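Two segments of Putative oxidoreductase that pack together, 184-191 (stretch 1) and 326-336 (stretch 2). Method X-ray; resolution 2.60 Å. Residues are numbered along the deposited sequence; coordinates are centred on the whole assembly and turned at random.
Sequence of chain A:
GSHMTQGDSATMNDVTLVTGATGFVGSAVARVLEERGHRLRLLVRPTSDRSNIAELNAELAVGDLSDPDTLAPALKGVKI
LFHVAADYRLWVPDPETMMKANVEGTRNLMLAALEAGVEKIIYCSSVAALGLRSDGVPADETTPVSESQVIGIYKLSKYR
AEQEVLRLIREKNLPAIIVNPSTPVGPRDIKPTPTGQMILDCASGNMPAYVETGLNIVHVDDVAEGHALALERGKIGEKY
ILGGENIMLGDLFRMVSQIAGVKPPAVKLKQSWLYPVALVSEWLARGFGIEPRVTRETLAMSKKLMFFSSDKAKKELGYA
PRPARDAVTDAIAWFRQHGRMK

Stretch 1 (184-191) PVGPRDIK
Stretch 2, residues 326-336: DAVTDAIAWFR

The most unusual feature of this contact is the way the loop backbone lies across the indole of Trp334. Arg188 CA sits 3.8 Å from the centroid of the six-membered ring of Trp334, only 19° off the ring normal, in a CH-pi interaction, and the main chain from Pro187 C to Asp189 N covers the same face. Arg188 N approaches Trp334 CD2 to 3.5 Å. No hydrogen bond links the two stretches; packing and weakly polar contacts bury 471 Å² in total, and Trp334 contributes more of it than any other residue.

Stretch 2 is helical throughout, with phi/psi near -63/-44 and regular i to i+4 bonds, such as Ala331 N to Ala327 O (3.1 Å) and Trp334 N to Asp330 O (2.8 Å). Stretch 1 begins as the end of a strand at Pro184 and Val185 (phi/psi -83/136 and -129/151) and then continues as a loop. As both chains are followed forward, contacts progress from Val185 against Ala327 to Asp189 against Phe335. The nearest pair of CA atoms across the stretches is Gly186 CA and Ala331 CA, 4.2 Å apart.

At this point the loop conformation requires glycine, and the helix presents alanines. Gly186 adopts 162/-163, at which a CB would be jammed against the preceding carbonyl oxygen and would also clash with Pro187 CD, so the conformation itself calls for glycine. Its CA lies 3.6 Å from Ala327 O, while its carbonyl reaches the helix: Gly186 O is 3.2 Å from Ala331 CB and 3.3 Å from Ala331 CA, the latter a CA-H...O contact with an angle of 125° at the hydrogen. The methyl side chains of Ala327 and Ala331 pack against Val185, whose CA-to-CB bond points toward the helix with chi1 t (169°). Val185 CB is 4.1 Å from Ala327 CB, and Val185 CG1 is 3.8 Å from Ala331 CB, forming a buried apolar patch.

Pro187 (-77/165) follows, its CA-to-CB bond directed sideways. Its ring, C-gamma endo, brings CD to 3.7 Å from Asp330 CB and CB to 4.0 Å from Trp334 CB. Asp330, chi1 m, thus offers its aliphatic CB to the proline, while its OD2 is hydrogen-bonded elsewhere in the structure.

Arg188 takes the left-handed conformation 69/37, and its CA-to-CB bond points away from the helix (chi1 -66°, chi2 -136°, chi3 -165°). Its backbone is therefore left over the indole, with Arg188 CG still 4.0 Å from Trp334 NE1. The CA-to-CB bond of Trp334 points toward the loop, and chi1 t (-165°) with chi2 91° sets the indole against the Arg188 backbone. Beyond the arginine, Ile190, chi1 m and chi2 t, places CG1 4.0 Å from Trp334 CH2 at the exposed margin.

Asp189 (-95/80; chi1 t, chi2 -2°) completes the buried contact. Its CA-to-CB bond runs sideways, and OD1 and OD2 are hydrogen-bonded just outside the stretches, so the buried carboxylate is satisfied while CB packs against Phe335. Phe335, chi1 -67° and chi2 -48°, has its CA-to-CB bond sideways, but its ring end comes nearer: Asp189 O meets CE1 of Phe335 at 3.5 Å, at the ring edge, and Asp189 CB is 3.9 Å from Phe335 CZ.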

# COMPACT_ATOMS: atom_id res chain seq x y z
N PRO A 184 -24.07 -3.00 11.22
CA PRO A 184 -24.89 -3.91 12.01
C PRO A 184 -24.38 -4.06 13.41
O PRO A 184 -23.21 -4.20 13.62
CB PRO A 184 -24.72 -5.22 11.29
CG PRO A 184 -23.33 -5.15 10.71
CD PRO A 184 -23.13 -3.71 10.33
N VAL A 185 -25.31 -4.04 14.37
CA VAL A 185 -25.01 -4.21 15.77
C VAL A 185 -25.97 -5.28 16.24
O VAL A 185 -27.05 -5.44 15.67
CB VAL A 185 -25.27 -2.88 16.51
CG1 VAL A 185 -25.24 -3.03 18.00
CG2 VAL A 185 -24.26 -1.86 16.05
N GLY A 186 -25.57 -6.03 17.25
CA GLY A 186 -26.46 -6.99 17.85
C GLY A 186 -25.76 -8.05 18.66
O GLY A 186 -24.57 -7.88 19.02
N PRO A 187 -26.47 -9.14 18.95
CA PRO A 187 -25.86 -10.18 19.78
C PRO A 187 -24.90 -11.01 18.96
O PRO A 187 -24.90 -10.92 17.73
CB PRO A 187 -27.07 -11.01 20.25
CG PRO A 187 -28.11 -10.79 19.21
CD PRO A 187 -27.90 -9.37 18.74
N ARG A 188 -24.06 -11.78 19.63
CA ARG A 188 -23.09 -12.67 18.97
C ARG A 188 -21.99 -11.92 18.24
O ARG A 188 -21.53 -12.35 17.18
CB ARG A 188 -23.78 -13.59 17.98
CG ARG A 188 -24.72 -14.57 18.58
CD ARG A 188 -24.40 -15.84 17.86
NE ARG A 188 -25.43 -16.83 18.08
CZ ARG A 188 -25.24 -18.13 17.91
NH1 ARG A 188 -24.05 -18.59 17.53
NH2 ARG A 188 -26.25 -18.97 18.12
N ASP A 189 -21.54 -10.82 18.81
CA ASP A 189 -20.52 -10.05 18.17
C ASP A 189 -19.18 -10.49 18.75
O ASP A 189 -18.60 -9.83 19.61
CB ASP A 189 -20.78 -8.56 18.29
CG ASP A 189 -19.96 -7.77 17.32
OD1 ASP A 189 -19.17 -8.43 16.59
OD2 ASP A 189 -20.08 -6.51 17.28
N ILE A 190 -18.72 -11.62 18.23
CA ILE A 190 -17.71 -12.47 18.82
C ILE A 190 -16.31 -11.87 18.77
O ILE A 190 -15.60 -11.85 19.77
CB ILE A 190 -17.80 -13.84 18.14
CG1 ILE A 190 -19.05 -14.56 18.70
CG2 ILE A 190 -16.49 -14.61 18.25
CD1 ILE A 190 -19.58 -15.70 17.87
N LYS A 191 -15.92 -11.35 17.61
CA LYS A 191 -14.60 -10.78 17.45
C LYS A 191 -14.42 -9.48 18.21
O LYS A 191 -13.29 -9.16 18.65
CB LYS A 191 -14.36 -10.48 15.96
CG LYS A 191 -13.02 -9.82 15.70
CD LYS A 191 -12.90 -9.30 14.28
CE LYS A 191 -11.80 -8.26 14.19
NZ LYS A 191 -10.85 -8.66 13.12
N ASP A 326 -32.93 -1.32 20.13
CA ASP A 326 -33.07 -2.76 20.28
C ASP A 326 -31.74 -3.48 20.00
O ASP A 326 -31.38 -4.45 20.70
CB ASP A 326 -34.22 -3.30 19.41
CG ASP A 326 -35.65 -2.99 19.99
OD1 ASP A 326 -35.80 -2.13 20.91
OD2 ASP A 326 -36.63 -3.61 19.49
N ALA A 327 -31.03 -3.02 18.97
CA ALA A 327 -29.78 -3.65 18.59
C ALA A 327 -28.70 -3.47 19.64
O ALA A 327 -27.95 -4.41 19.93
CB ALA A 327 -29.28 -3.16 17.25
N VAL A 328 -28.63 -2.26 20.18
CA VAL A 328 -27.64 -1.90 21.19
C VAL A 328 -27.89 -2.68 22.49
O VAL A 328 -26.95 -3.20 23.10
CB VAL A 328 -27.68 -0.37 21.47
CG1 VAL A 328 -26.81 0.01 22.66
CG2 VAL A 328 -27.29 0.43 20.23
N THR A 329 -29.15 -2.73 22.91
CA THR A 329 -29.62 -3.53 24.05
C THR A 329 -29.21 -4.99 23.99
O THR A 329 -28.65 -5.51 24.93
CB THR A 329 -31.16 -3.45 24.16
OG1 THR A 329 -31.56 -2.07 24.38
CG2 THR A 329 -31.68 -4.33 25.29
N ASP A 330 -29.52 -5.67 22.89
CA ASP A 330 -29.13 -7.07 22.73
C ASP A 330 -27.61 -7.28 22.74
O ASP A 330 -27.11 -8.18 23.42
CB ASP A 330 -29.69 -7.63 21.45
CG ASP A 330 -31.20 -7.58 21.39
OD1 ASP A 330 -31.85 -7.35 22.44
OD2 ASP A 330 -31.73 -7.80 20.27
N ALA A 331 -26.88 -6.42 22.01
CA ALA A 331 -25.42 -6.49 21.94
C ALA A 331 -24.79 -6.39 23.34
O ALA A 331 -23.87 -7.16 23.68
CB ALA A 331 -24.88 -5.42 20.99
N ILE A 332 -25.30 -5.46 24.16
CA ILE A 332 -24.82 -5.34 25.54
C ILE A 332 -25.26 -6.53 26.39
O ILE A 332 -24.45 -7.07 27.13
CB ILE A 332 -25.26 -4.02 26.20
CG1 ILE A 332 -24.44 -2.88 25.65
CG2 ILE A 332 -25.12 -4.09 27.72
CD1 ILE A 332 -25.20 -1.58 25.58
N ALA A 333 -26.49 -6.99 26.25
CA ALA A 333 -26.90 -8.12 27.10
C ALA A 333 -25.99 -9.32 26.78
O ALA A 333 -25.52 -10.03 27.67
CB ALA A 333 -28.38 -8.49 26.92
N TRP A 334 -25.74 -9.51 25.50
CA TRP A 334 -24.86 -10.58 25.10
C TRP A 334 -23.43 -10.37 25.64
O TRP A 334 -22.84 -11.30 26.23
CB TRP A 334 -24.88 -10.72 23.60
CG TRP A 334 -24.30 -11.97 23.17
CD1 TRP A 334 -24.96 -13.17 22.94
CD2 TRP A 334 -22.93 -12.20 22.88
NE1 TRP A 334 -24.07 -14.12 22.53
CE2 TRP A 334 -22.82 -13.56 22.48
CE3 TRP A 334 -21.78 -11.41 22.94
CZ2 TRP A 334 -21.59 -14.13 22.13
CZ3 TRP A 334 -20.57 -11.97 22.58
CH2 TRP A 334 -20.48 -13.31 22.18
N PHE A 335 -22.86 -9.18 25.49
CA PHE A 335 -21.53 -8.94 26.04
C PHE A 335 -21.41 -9.22 27.57
O PHE A 335 -20.36 -9.69 28.01
CB PHE A 335 -21.05 -7.51 25.77
CG PHE A 335 -20.78 -7.21 24.32
CD1 PHE A 335 -20.02 -8.08 23.54
CD2 PHE A 335 -21.24 -6.03 23.76
CE1 PHE A 335 -19.75 -7.78 22.23
CE2 PHE A 335 -21.00 -5.74 22.42
CZ PHE A 335 -20.24 -6.60 21.66
N ARG A 336 -22.47 -8.92 28.34
CA ARG A 336 -22.45 -9.11 29.80
C ARG A 336 -22.45 -10.60 30.17
O ARG A 336 -21.60 -11.05 30.94
CB ARG A 336 -23.64 -8.40 30.43
CG ARG A 336 -23.41 -7.88 31.85
CD ARG A 336 -24.45 -6.83 32.21
NE ARG A 336 -23.84 -5.56 32.63
CZ ARG A 336 -24.26 -4.35 32.26
NH1 ARG A 336 -25.29 -4.22 31.44
NH2 ARG A 336 -23.64 -3.26 32.70